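Local coordinates for protein probable tautomerase/dehalogenase AU4130 (PDB 3C6V) that is of unknown function but forms a trimer and is probably a tautomerase or dehalogenase related to the oxalocrotonate tautomerases, at residues W25-S30 against V62-Q67; N32-E37 against N81-T86; G54-Y59 against E147-W152. One frame throughout, in Å; residues are numbered along the deposited sequence.

Interaction 1: W25-S30 against V62-Q67; sequences WLIQHS and VHFIEQ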
loop_
_atom_site.group_PDB
_atom_site.type_symbol
_atom_site.label_atom_id
_atom_site.label_comp_id
_atom_site.label_asym_id
_atom_site.label_seq_id
_atom_site.Cartn_x
_atom_site.Cartn_y
_atom_site.Cartn_z
ATOM N N TRP B 25 4.288 -2.104 -8.573
ATOM C CA TRP B 25 5.281 -2.605 -7.618
ATOM C C TRP B 25 5.832 -1.440 -6.779
ATOM O O TRP B 25 6.223 -0.409 -7.326
ATOM C CB TRP B 25 6.441 -3.312 -8.327
ATOM C CG TRP B 25 6.092 -4.681 -8.958
ATOM C CD1 TRP B 25 5.010 -5.006 -9.756
ATOM C CD2 TRP B 25 6.877 -5.870 -8.844
ATOM N NE1 TRP B 25 5.102 -6.330 -10.146
ATOM C CE2 TRP B 25 6.225 -6.882 -9.590
ATOM C CE3 TRP B 25 8.065 -6.174 -8.175
ATOM C CZ2 TRP B 25 6.713 -8.188 -9.670
ATOM C CZ3 TRP B 25 8.571 -7.459 -8.262
ATOM C CH2 TRP B 25 7.894 -8.461 -9.024
ATOM N N LEU B 26 5.822 -1.601 -5.461
ATOM C CA LEU B 26 6.424 -0.651 -4.542
ATOM C C LEU B 26 7.602 -1.338 -3.889
ATOM O O LEU B 26 7.455 -2.434 -3.302
ATOM C CB LEU B 26 5.401 -0.199 -3.480
ATOM C CG LEU B 26 5.936 0.751 -2.387
ATOM C CD1 LEU B 26 6.403 2.106 -3.037
ATOM C CD2 LEU B 26 4.881 0.998 -1.340
ATOM N N ILE B 27 8.780 -0.737 -4.025
ATOM C CA ILE B 27 10.007 -1.402 -3.572
ATOM C C ILE B 27 10.722 -0.463 -2.602
ATOM O O ILE B 27 11.333 0.539 -3.012
ATOM C CB ILE B 27 10.933 -1.760 -4.779
ATOM C CG1 ILE B 27 10.168 -2.661 -5.775
ATOM C CG2 ILE B 27 12.202 -2.501 -4.288
ATOM C CD1 ILE B 27 11.017 -3.168 -7.001
ATOM N N GLN B 28 10.587 -0.769 -1.324
ATOM C CA GLN B 28 11.255 -0.026 -0.251
ATOM C C GLN B 28 12.602 -0.698 0.026
ATOM O O GLN B 28 12.697 -1.920 -0.052
ATOM C CB GLN B 28 10.397 -0.078 1.011
ATOM C CG GLN B 28 9.128 0.791 0.933
ATOM C CD GLN B 28 8.080 0.374 1.947
ATOM O OE1 GLN B 28 7.295 -0.531 1.695
ATOM N NE2 GLN B 28 8.087 1.001 3.102
ATOM N N HIS B 29 13.645 0.080 0.353
ATOM C CA HIS B 29 14.991 -0.514 0.501
ATOM C C HIS B 29 15.886 0.391 1.328
ATOM O O HIS B 29 15.653 1.626 1.433
ATOM C CB HIS B 29 15.622 -0.769 -0.883
ATOM C CG HIS B 29 15.792 0.491 -1.689
ATOM N ND1 HIS B 29 16.916 1.294 -1.600
ATOM C CD2 HIS B 29 14.968 1.093 -2.582
ATOM C CE1 HIS B 29 16.769 2.346 -2.393
ATOM N NE2 HIS B 29 15.601 2.241 -3.009
ATOM N N SER B 30 16.920 -0.200 1.923
ATOM C CA SER B 30 17.885 0.587 2.718
ATOM C C SER B 30 18.802 1.434 1.835
ATOM O O SER B 30 18.899 1.212 0.623
ATOM C CB SER B 30 18.715 -0.364 3.613
ATOM O OG SER B 30 18.954 -1.592 2.909
ATOM N N VAL B 62 6.781 0.545 -11.507
ATOM C CA VAL B 62 7.694 0.091 -10.478
ATOM C C VAL B 62 8.270 1.331 -9.824
ATOM O O VAL B 62 8.907 2.165 -10.520
ATOM C CB VAL B 62 8.852 -0.753 -11.074
ATOM C CG1 VAL B 62 9.841 -1.170 -9.954
ATOM C CG2 VAL B 62 8.336 -2.010 -11.822
ATOM N N HIS B 63 8.002 1.491 -8.524
ATOM C CA HIS B 63 8.435 2.693 -7.811
ATOM C C HIS B 63 9.291 2.281 -6.614
ATOM O O HIS B 63 8.869 1.450 -5.809
ATOM C CB HIS B 63 7.247 3.539 -7.347
ATOM C CG HIS B 63 6.324 3.954 -8.466
ATOM N ND1 HIS B 63 6.607 5.008 -9.303
ATOM C CD2 HIS B 63 5.144 3.447 -8.889
ATOM C CE1 HIS B 63 5.643 5.140 -10.193
ATOM N NE2 HIS B 63 4.735 4.209 -9.965
ATOM N N PHE B 64 10.472 2.870 -6.518
ATOM C CA PHE B 64 11.425 2.575 -5.440
ATOM C C PHE B 64 11.365 3.684 -4.399
ATOM O O PHE B 64 11.275 4.885 -4.758
ATOM C CB PHE B 64 12.877 2.536 -6.005
ATOM C CG PHE B 64 13.150 1.347 -6.893
ATOM C CD1 PHE B 64 12.825 1.392 -8.246
ATOM C CD2 PHE B 64 13.707 0.175 -6.373
ATOM C CE1 PHE B 64 13.047 0.291 -9.085
ATOM C CE2 PHE B 64 13.972 -0.935 -7.223
ATOM C CZ PHE B 64 13.640 -0.866 -8.563
ATOM N N ILE B 65 11.420 3.309 -3.118
ATOM C CA ILE B 65 11.490 4.310 -2.035
ATOM C C ILE B 65 12.625 3.960 -1.096
ATOM O O ILE B 65 12.606 2.898 -0.429
ATOM C CB ILE B 65 10.166 4.438 -1.257
ATOM C CG1 ILE B 65 9.065 5.059 -2.166
ATOM C CG2 ILE B 65 10.390 5.275 0.012
ATOM C CD1 ILE B 65 7.692 5.209 -1.442
ATOM N N GLU B 66 13.649 4.810 -1.087
ATOM C CA GLU B 66 14.766 4.578 -0.163
ATOM C C GLU B 66 14.343 5.003 1.243
ATOM O O GLU B 66 13.803 6.108 1.460
ATOM C CB GLU B 66 16.036 5.298 -0.609
ATOM C CG GLU B 66 17.256 4.922 0.246
ATOM C CD GLU B 66 18.544 5.450 -0.321
ATOM O OE1 GLU B 66 19.051 4.874 -1.304
ATOM O OE2 GLU B 66 19.067 6.409 0.257
ATOM N N GLN B 67 14.595 4.111 2.190
ATOM C CA GLN B 67 14.282 4.322 3.609
ATOM C C GLN B 67 15.574 4.741 4.316
ATOM O O GLN B 67 16.479 3.922 4.414
ATOM C CB GLN B 67 13.759 3.007 4.222
ATOM C CG GLN B 67 12.402 2.518 3.626
ATOM C CD GLN B 67 11.198 3.226 4.232
ATOM O OE1 GLN B 67 11.258 3.792 5.333
ATOM N NE2 GLN B 67 10.094 3.154 3.548
#
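Trp25-His29 and Val62-Glu66 run side by side as parallel strands inclined by 20°, joined by five backbone hydrogen bonds that alternate from His63 N to Trp25 O through to Gln67 N to His29 O. The longest of them, His29 N to Ile65 O at 3.1 Å, is also the most bent.

On the face bearing Ile27 and Phe64, the two side chains lie alongside one another and point the same way. The methyls of Ile27 meet the CD2-CE2 side of the phenyl group, CD1 standing 3.7 Å from Phe64 CE2. The same CD1 also meets Val62 CG1 (3.8 Å), and thus fills the step between two residues of the other strand. Further along this face His29 leans over Glu66. With chi1 at 61°, CG sits between the backbone N and the carbonyl carbon, and this swings the imidazole toward the second strand. Glu66 CA then lies over one ring face in a CH-pi contact, 3.9 Å from the His29 centroid, while Phe64 CB comes to the ring edge. His29 ND1 donates to Ser30 O at 3.0 Å, from above that carbonyl's plane but with the acceptor near the imidazole plane, which would restrain the ring's rotation. On the other face, Leu26 CD1 meets Ile65 CD1 at 3.7 Å.

The pairing closes the beta-alpha-beta unit formed with helix 36-51, whose Ile46 packs on Trp25 and Val62. Val62 and His63 carry the sheet into the second subunit as an antiparallel ladder. Regular backbone bonding thus sets the register, Ile27, Val62 and Phe64 make an apolar patch on the helix-facing side, and next to it the imidazole, held at ND1, rests on the backbone of Glu66.

Interaction 2: N32-E37 against N81-T86; sequences NTLTPE and NFVALT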
loop_
_atom_site.group_PDB
_atom_site.type_symbol
_atom_site.label_atom_id
_atom_site.label_comp_id
_atom_site.label_asym_id
_atom_site.label_seq_id
_atom_site.Cartn_x
_atom_site.Cartn_y
_atom_site.Cartn_z
ATOM N N ASN B 32 22.254 2.716 0.073
ATOM C CA ASN B 32 23.470 2.030 -0.414
ATOM C C ASN B 32 23.236 0.529 -0.597
ATOM O O ASN B 32 24.104 -0.294 -0.249
ATOM C CB ASN B 32 24.641 2.228 0.569
ATOM C CG ASN B 32 24.973 3.694 0.821
ATOM O OD1 ASN B 32 24.972 4.137 1.969
ATOM N ND2 ASN B 32 25.273 4.443 -0.238
ATOM N N THR B 33 22.073 0.181 -1.151
ATOM C CA THR B 33 21.654 -1.205 -1.258
ATOM C C THR B 33 21.430 -1.653 -2.696
ATOM O O THR B 33 21.849 -2.768 -3.088
ATOM C CB THR B 33 20.443 -1.473 -0.321
ATOM O OG1 THR B 33 20.904 -1.287 1.030
ATOM C CG2 THR B 33 19.872 -2.889 -0.490
ATOM N N LEU B 34 20.736 -0.806 -3.456
ATOM C CA LEU B 34 20.578 -0.968 -4.900
ATOM C C LEU B 34 21.129 0.288 -5.565
ATOM O O LEU B 34 20.805 1.411 -5.171
ATOM C CB LEU B 34 19.087 -1.088 -5.273
ATOM C CG LEU B 34 18.352 -2.278 -4.634
ATOM C CD1 LEU B 34 16.817 -2.227 -4.951
ATOM C CD2 LEU B 34 19.007 -3.565 -5.078
ATOM N N THR B 35 21.909 0.110 -6.610
ATOM C CA THR B 35 22.426 1.274 -7.322
ATOM C C THR B 35 21.354 1.760 -8.304
ATOM O O THR B 35 20.409 1.028 -8.606
ATOM C CB THR B 35 23.694 0.937 -8.113
ATOM O OG1 THR B 35 23.341 -0.018 -9.119
ATOM C CG2 THR B 35 24.755 0.344 -7.181
ATOM N N PRO B 36 21.483 2.999 -8.797
ATOM C CA PRO B 36 20.510 3.438 -9.783
ATOM C C PRO B 36 20.423 2.496 -11.007
ATOM O O PRO B 36 19.341 2.267 -11.545
ATOM C CB PRO B 36 21.007 4.847 -10.161
ATOM C CG PRO B 36 21.737 5.335 -8.927
ATOM C CD PRO B 36 22.421 4.080 -8.404
ATOM N N GLU B 37 21.557 1.948 -11.424
ATOM C CA GLU B 37 21.596 1.010 -12.533
ATOM C C GLU B 37 20.817 -0.274 -12.231
ATOM O O GLU B 37 20.084 -0.798 -13.065
ATOM C CB GLU B 37 23.039 0.677 -12.874
ATOM C CG GLU B 37 23.827 1.866 -13.391
ATOM C CD GLU B 37 24.122 2.991 -12.352
ATOM O OE1 GLU B 37 24.315 2.748 -11.121
ATOM O OE2 GLU B 37 24.169 4.160 -12.818
ATOM N N ASN B 81 20.541 -3.652 4.878
ATOM C CA ASN B 81 20.719 -4.307 3.582
ATOM C C ASN B 81 19.497 -5.135 3.168
ATOM O O ASN B 81 19.610 -6.340 2.949
ATOM C CB ASN B 81 22.007 -5.153 3.575
ATOM C CG ASN B 81 22.476 -5.493 2.179
ATOM O OD1 ASN B 81 22.428 -4.661 1.276
ATOM N ND2 ASN B 81 22.920 -6.738 1.987
ATOM N N PHE B 82 18.346 -4.473 3.050
ATOM C CA PHE B 82 17.069 -5.176 2.808
ATOM C C PHE B 82 16.371 -4.552 1.594
ATOM O O PHE B 82 16.624 -3.378 1.238
ATOM C CB PHE B 82 16.125 -5.074 4.039
ATOM C CG PHE B 82 15.437 -3.745 4.131
ATOM C CD1 PHE B 82 16.033 -2.684 4.817
ATOM C CD2 PHE B 82 14.213 -3.529 3.482
ATOM C CE1 PHE B 82 15.418 -1.421 4.890
ATOM C CE2 PHE B 82 13.622 -2.254 3.514
ATOM C CZ PHE B 82 14.212 -1.210 4.225
ATOM N N VAL B 83 15.469 -5.332 1.012
ATOM C CA VAL B 83 14.483 -4.863 0.018
ATOM C C VAL B 83 13.128 -5.466 0.399
ATOM O O VAL B 83 13.004 -6.689 0.544
ATOM C CB VAL B 83 14.874 -5.262 -1.450
ATOM C CG1 VAL B 83 13.818 -4.782 -2.505
ATOM C CG2 VAL B 83 16.276 -4.731 -1.822
ATOM N N ALA B 84 12.124 -4.597 0.576
ATOM C CA ALA B 84 10.767 -5.008 0.914
ATOM C C ALA B 84 9.858 -4.641 -0.239
ATOM O O ALA B 84 9.740 -3.462 -0.602
ATOM C CB ALA B 84 10.279 -4.290 2.201
ATOM N N LEU B 85 9.234 -5.641 -0.848
ATOM C CA LEU B 85 8.420 -5.389 -2.023
ATOM C C LEU B 85 6.934 -5.593 -1.732
ATOM O O LEU B 85 6.546 -6.545 -1.033
ATOM C CB LEU B 85 8.850 -6.291 -3.181
ATOM C CG LEU B 85 10.319 -6.212 -3.622
ATOM C CD1 LEU B 85 11.189 -7.259 -2.867
ATOM C CD2 LEU B 85 10.363 -6.551 -5.122
ATOM N N THR B 86 6.120 -4.691 -2.269
ATOM C CA THR B 86 4.657 -4.823 -2.264
ATOM C C THR B 86 4.187 -4.842 -3.717
ATOM O O THR B 86 4.469 -3.888 -4.468
ATOM C CB THR B 86 3.955 -3.653 -1.522
ATOM O OG1 THR B 86 4.520 -3.503 -0.209
ATOM C CG2 THR B 86 2.432 -3.946 -1.372
HETATM O O HOH W 1 23.418 -4.394 -1.230
#
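The carboxamide of Asn81 is the flat group that meets the loop, and it does so through its oxygen: OD1 lies 3.6 Å from Thr33 CG2. The phenyl ring of the next residue, Phe82, points away from the loop and meets the imidazole of His63 of the third subunit, their planes about 25° apart.

What Phe82 offers to the loop is its backbone, whose O is 3.7 Å from Thr33 CG2. That methyl is placed by chi1 of -65°, which sets CG2 anti to the backbone N and directs it at the start of the strand. The hydroxyl of Thr33 is hydrogen-bonded elsewhere, to Ser30 OG and Pro31 O, and Ser30 OG in turn holds Phe82 N. One residue on, Leu34 brings CD1 to Val83 CG2 at 4.0 Å, the two side chains crossing at about a right angle, with Ile120 and Phe115 packed against both.

A water links the polar groups. It donates to Asn81 OD1 at 2.7 Å and to Thr33 O at 2.9 Å. Lys118 adds a second tie, its NZ bonding Thr33 O and its O taking Asn81 ND2, so both ends of the amide have a partner, which would restrain its rotation.

The contact therefore sets the loop leaving strand 24-29 against the beginning of strand 82-90: the Thr33 methyl and the Leu34-Val83 pair pack on the inner side, while the loop carbonyl and the amide oxygen, both acceptors, are bridged by a water that donates to each.

Interaction 3: G54-Y59 against E147-W152; sequences GLPAFY and EEEKVW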
loop_
_atom_site.group_PDB
_atom_site.type_symbol
_atom_site.label_atom_id
_atom_site.label_comp_id
_atom_site.label_asym_id
_atom_site.label_seq_id
_atom_site.Cartn_x
_atom_site.Cartn_y
_atom_site.Cartn_z
ATOM N N GLY B 54 1.403 -10.756 -22.572
ATOM C CA GLY B 54 0.505 -9.956 -23.397
ATOM C C GLY B 54 0.020 -8.628 -22.820
ATOM O O GLY B 54 -0.846 -7.993 -23.418
ATOM N N LEU B 55 0.551 -8.218 -21.665
ATOM C CA LEU B 55 0.222 -6.901 -21.093
ATOM C C LEU B 55 0.918 -5.800 -21.874
ATOM O O LEU B 55 2.080 -5.959 -22.256
ATOM C CB LEU B 55 0.626 -6.794 -19.598
ATOM C CG LEU B 55 -0.270 -7.309 -18.466
ATOM C CD1 LEU B 55 0.008 -6.531 -17.146
ATOM C CD2 LEU B 55 -1.759 -7.228 -18.829
ATOM N N PRO B 56 0.215 -4.655 -22.109
ATOM C CA PRO B 56 0.915 -3.504 -22.648
ATOM C C PRO B 56 2.040 -3.101 -21.687
ATOM O O PRO B 56 1.832 -3.074 -20.454
ATOM C CB PRO B 56 -0.159 -2.420 -22.668
ATOM C CG PRO B 56 -1.450 -3.182 -22.809
ATOM C CD PRO B 56 -1.221 -4.360 -21.907
ATOM N N ALA B 57 3.215 -2.804 -22.251
ATOM C CA ALA B 57 4.363 -2.437 -21.426
ATOM C C ALA B 57 4.055 -1.317 -20.427
ATOM O O ALA B 57 4.461 -1.405 -19.247
ATOM C CB ALA B 57 5.545 -2.068 -22.291
ATOM N N PHE B 58 3.332 -0.288 -20.879
ATOM C CA PHE B 58 3.098 0.910 -20.040
ATOM C C PHE B 58 2.217 0.612 -18.792
ATOM O O PHE B 58 2.125 1.454 -17.917
ATOM C CB PHE B 58 2.493 2.081 -20.870
ATOM C CG PHE B 58 0.993 1.979 -21.098
ATOM C CD1 PHE B 58 0.476 1.149 -22.088
ATOM C CD2 PHE B 58 0.099 2.738 -20.322
ATOM C CE1 PHE B 58 -0.919 1.047 -22.292
ATOM C CE2 PHE B 58 -1.270 2.639 -20.512
ATOM C CZ PHE B 58 -1.786 1.805 -21.488
ATOM N N TYR B 59 1.543 -0.548 -18.717
ATOM C CA TYR B 59 0.803 -0.884 -17.482
ATOM C C TYR B 59 1.763 -1.068 -16.295
ATOM O O TYR B 59 1.355 -0.930 -15.138
ATOM C CB TYR B 59 0.044 -2.219 -17.609
ATOM C CG TYR B 59 -1.227 -2.252 -18.421
ATOM C CD1 TYR B 59 -1.512 -1.271 -19.378
ATOM C CD2 TYR B 59 -2.132 -3.302 -18.257
ATOM C CE1 TYR B 59 -2.691 -1.338 -20.146
ATOM C CE2 TYR B 59 -3.282 -3.389 -19.014
ATOM C CZ TYR B 59 -3.558 -2.398 -19.957
ATOM O OH TYR B 59 -4.689 -2.507 -20.696
ATOM N N GLU B 147 -9.485 -7.958 -28.176
ATOM C CA GLU B 147 -8.978 -7.188 -29.312
ATOM C C GLU B 147 -8.665 -5.753 -28.857
ATOM O O GLU B 147 -7.658 -5.174 -29.257
ATOM C CB GLU B 147 -9.993 -7.137 -30.464
ATOM C CG GLU B 147 -10.445 -8.473 -31.049
ATOM C CD GLU B 147 -11.916 -8.432 -31.540
ATOM O OE1 GLU B 147 -12.323 -7.430 -32.197
ATOM O OE2 GLU B 147 -12.670 -9.408 -31.266
ATOM N N GLU B 148 -9.524 -5.169 -28.019
ATOM C CA GLU B 148 -9.245 -3.820 -27.482
ATOM C C GLU B 148 -7.906 -3.776 -26.754
ATOM O O GLU B 148 -7.170 -2.806 -26.883
ATOM C CB GLU B 148 -10.363 -3.327 -26.569
ATOM C CG GLU B 148 -11.628 -2.979 -27.327
ATOM C CD GLU B 148 -12.775 -2.602 -26.404
ATOM O OE1 GLU B 148 -12.906 -3.220 -25.326
ATOM O OE2 GLU B 148 -13.553 -1.689 -26.765
ATOM N N GLU B 149 -7.583 -4.825 -26.001
ATOM C CA GLU B 149 -6.296 -4.866 -25.330
ATOM C C GLU B 149 -5.144 -4.867 -26.345
ATOM O O GLU B 149 -4.118 -4.193 -26.148
ATOM C CB GLU B 149 -6.190 -6.052 -24.365
ATOM C CG GLU B 149 -4.829 -6.096 -23.599
ATOM C CD GLU B 149 -4.763 -7.264 -22.623
ATOM O OE1 GLU B 149 -4.736 -8.436 -23.082
ATOM O OE2 GLU B 149 -4.747 -6.993 -21.406
ATOM N N LYS B 150 -5.318 -5.600 -27.440
ATOM C CA LYS B 150 -4.287 -5.613 -28.497
ATOM C C LYS B 150 -4.015 -4.220 -29.053
ATOM O O LYS B 150 -2.881 -3.906 -29.397
ATOM C CB LYS B 150 -4.662 -6.585 -29.621
ATOM C CG LYS B 150 -4.787 -8.016 -29.126
ATOM C CD LYS B 150 -4.548 -9.008 -30.281
ATOM C CE LYS B 150 -4.961 -10.429 -29.906
ATOM N NZ LYS B 150 -4.390 -10.855 -28.574
ATOM N N VAL B 151 -5.047 -3.375 -29.098
ATOM C CA VAL B 151 -4.875 -1.986 -29.534
ATOM C C VAL B 151 -3.985 -1.217 -28.541
ATOM O O VAL B 151 -3.067 -0.461 -28.939
ATOM C CB VAL B 151 -6.237 -1.244 -29.693
ATOM C CG1 VAL B 151 -5.997 0.244 -30.049
ATOM C CG2 VAL B 151 -7.120 -1.945 -30.733
ATOM N N TRP B 152 -4.297 -1.375 -27.252
ATOM C CA TRP B 152 -3.488 -0.743 -26.215
ATOM C C TRP B 152 -2.039 -1.273 -26.212
ATOM O O TRP B 152 -1.119 -0.531 -25.921
ATOM C CB TRP B 152 -4.148 -0.918 -24.846
ATOM C CG TRP B 152 -5.359 -0.043 -24.638
ATOM C CD1 TRP B 152 -6.308 0.335 -25.575
ATOM C CD2 TRP B 152 -5.742 0.564 -23.411
ATOM N NE1 TRP B 152 -7.259 1.143 -24.980
ATOM C CE2 TRP B 152 -6.936 1.296 -23.652
ATOM C CE3 TRP B 152 -5.201 0.546 -22.119
ATOM C CZ2 TRP B 152 -7.585 2.028 -22.644
ATOM C CZ3 TRP B 152 -5.858 1.286 -21.098
ATOM C CH2 TRP B 152 -7.033 1.993 -21.367
HETATM O O HOH W 2 -5.986 -4.970 -20.304
#
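Tyr59 and Glu149 are linked through one water, which accepts from Tyr59 OH at 2.8 Å and donates to Glu149 OE2 at 2.6 Å. The carboxylate is carried there by an extended chain, with CG anti to the backbone N (chi1 -178°), and its other oxygen, OE1, is held by Gly145 N. Both carboxylate oxygens are thus occupied, which would restrain the group's rotation.

Most of the remaining contact gathers round Trp152. Its CE3 lies 3.4 Å from Tyr59 OH, and Tyr59 CE1 stands in the indole plane at its edge. Phe58 comes up beside the tyrosine; its CZ is 3.7 Å from Trp152 CE3, which sits at the edge of the phenyl ring near its plane. Pro56 closes the group: its CG touches Trp152 CB at 4.1 Å, while its CD lies over the centre of one Tyr59 face.

Gly54, with positive phi, is the C-prime residue of a Schellman motif ending helix 36-51. Between that helix and strand 61-66, the 54-59 loop, which ends in a short 3-10 segment, packs on helix 147-155; Ile136 of strand 135-136 touches Phe58 and Tyr59, and Phe161, the C-terminal residue, meets the indole ring.

Overall arrangement
Interactions 1 and 2 adjoin, with centres about 7 Å apart, and meet on one sheet: strand 24-29 lies between 61-66 and 82-90, and probable backbone bonds of Thr86 N and Ala84 N to Leu26 O and Gln28 O join the two contacts. Both touch the third subunit. All three are buried, but interaction 3 lies farther from the chain's centre, about 16 Å against 11 and 14 Å between centres, and on its other side, although its loop leads straight into strand 61-66. The chemistry follows place: ordered main-chain bonding within the sheet in 1, small apolar contacts with a water bridge at a strand's start in 2, and aromatic clustering with a bridged carboxylate where the C-terminal helix docks in 3.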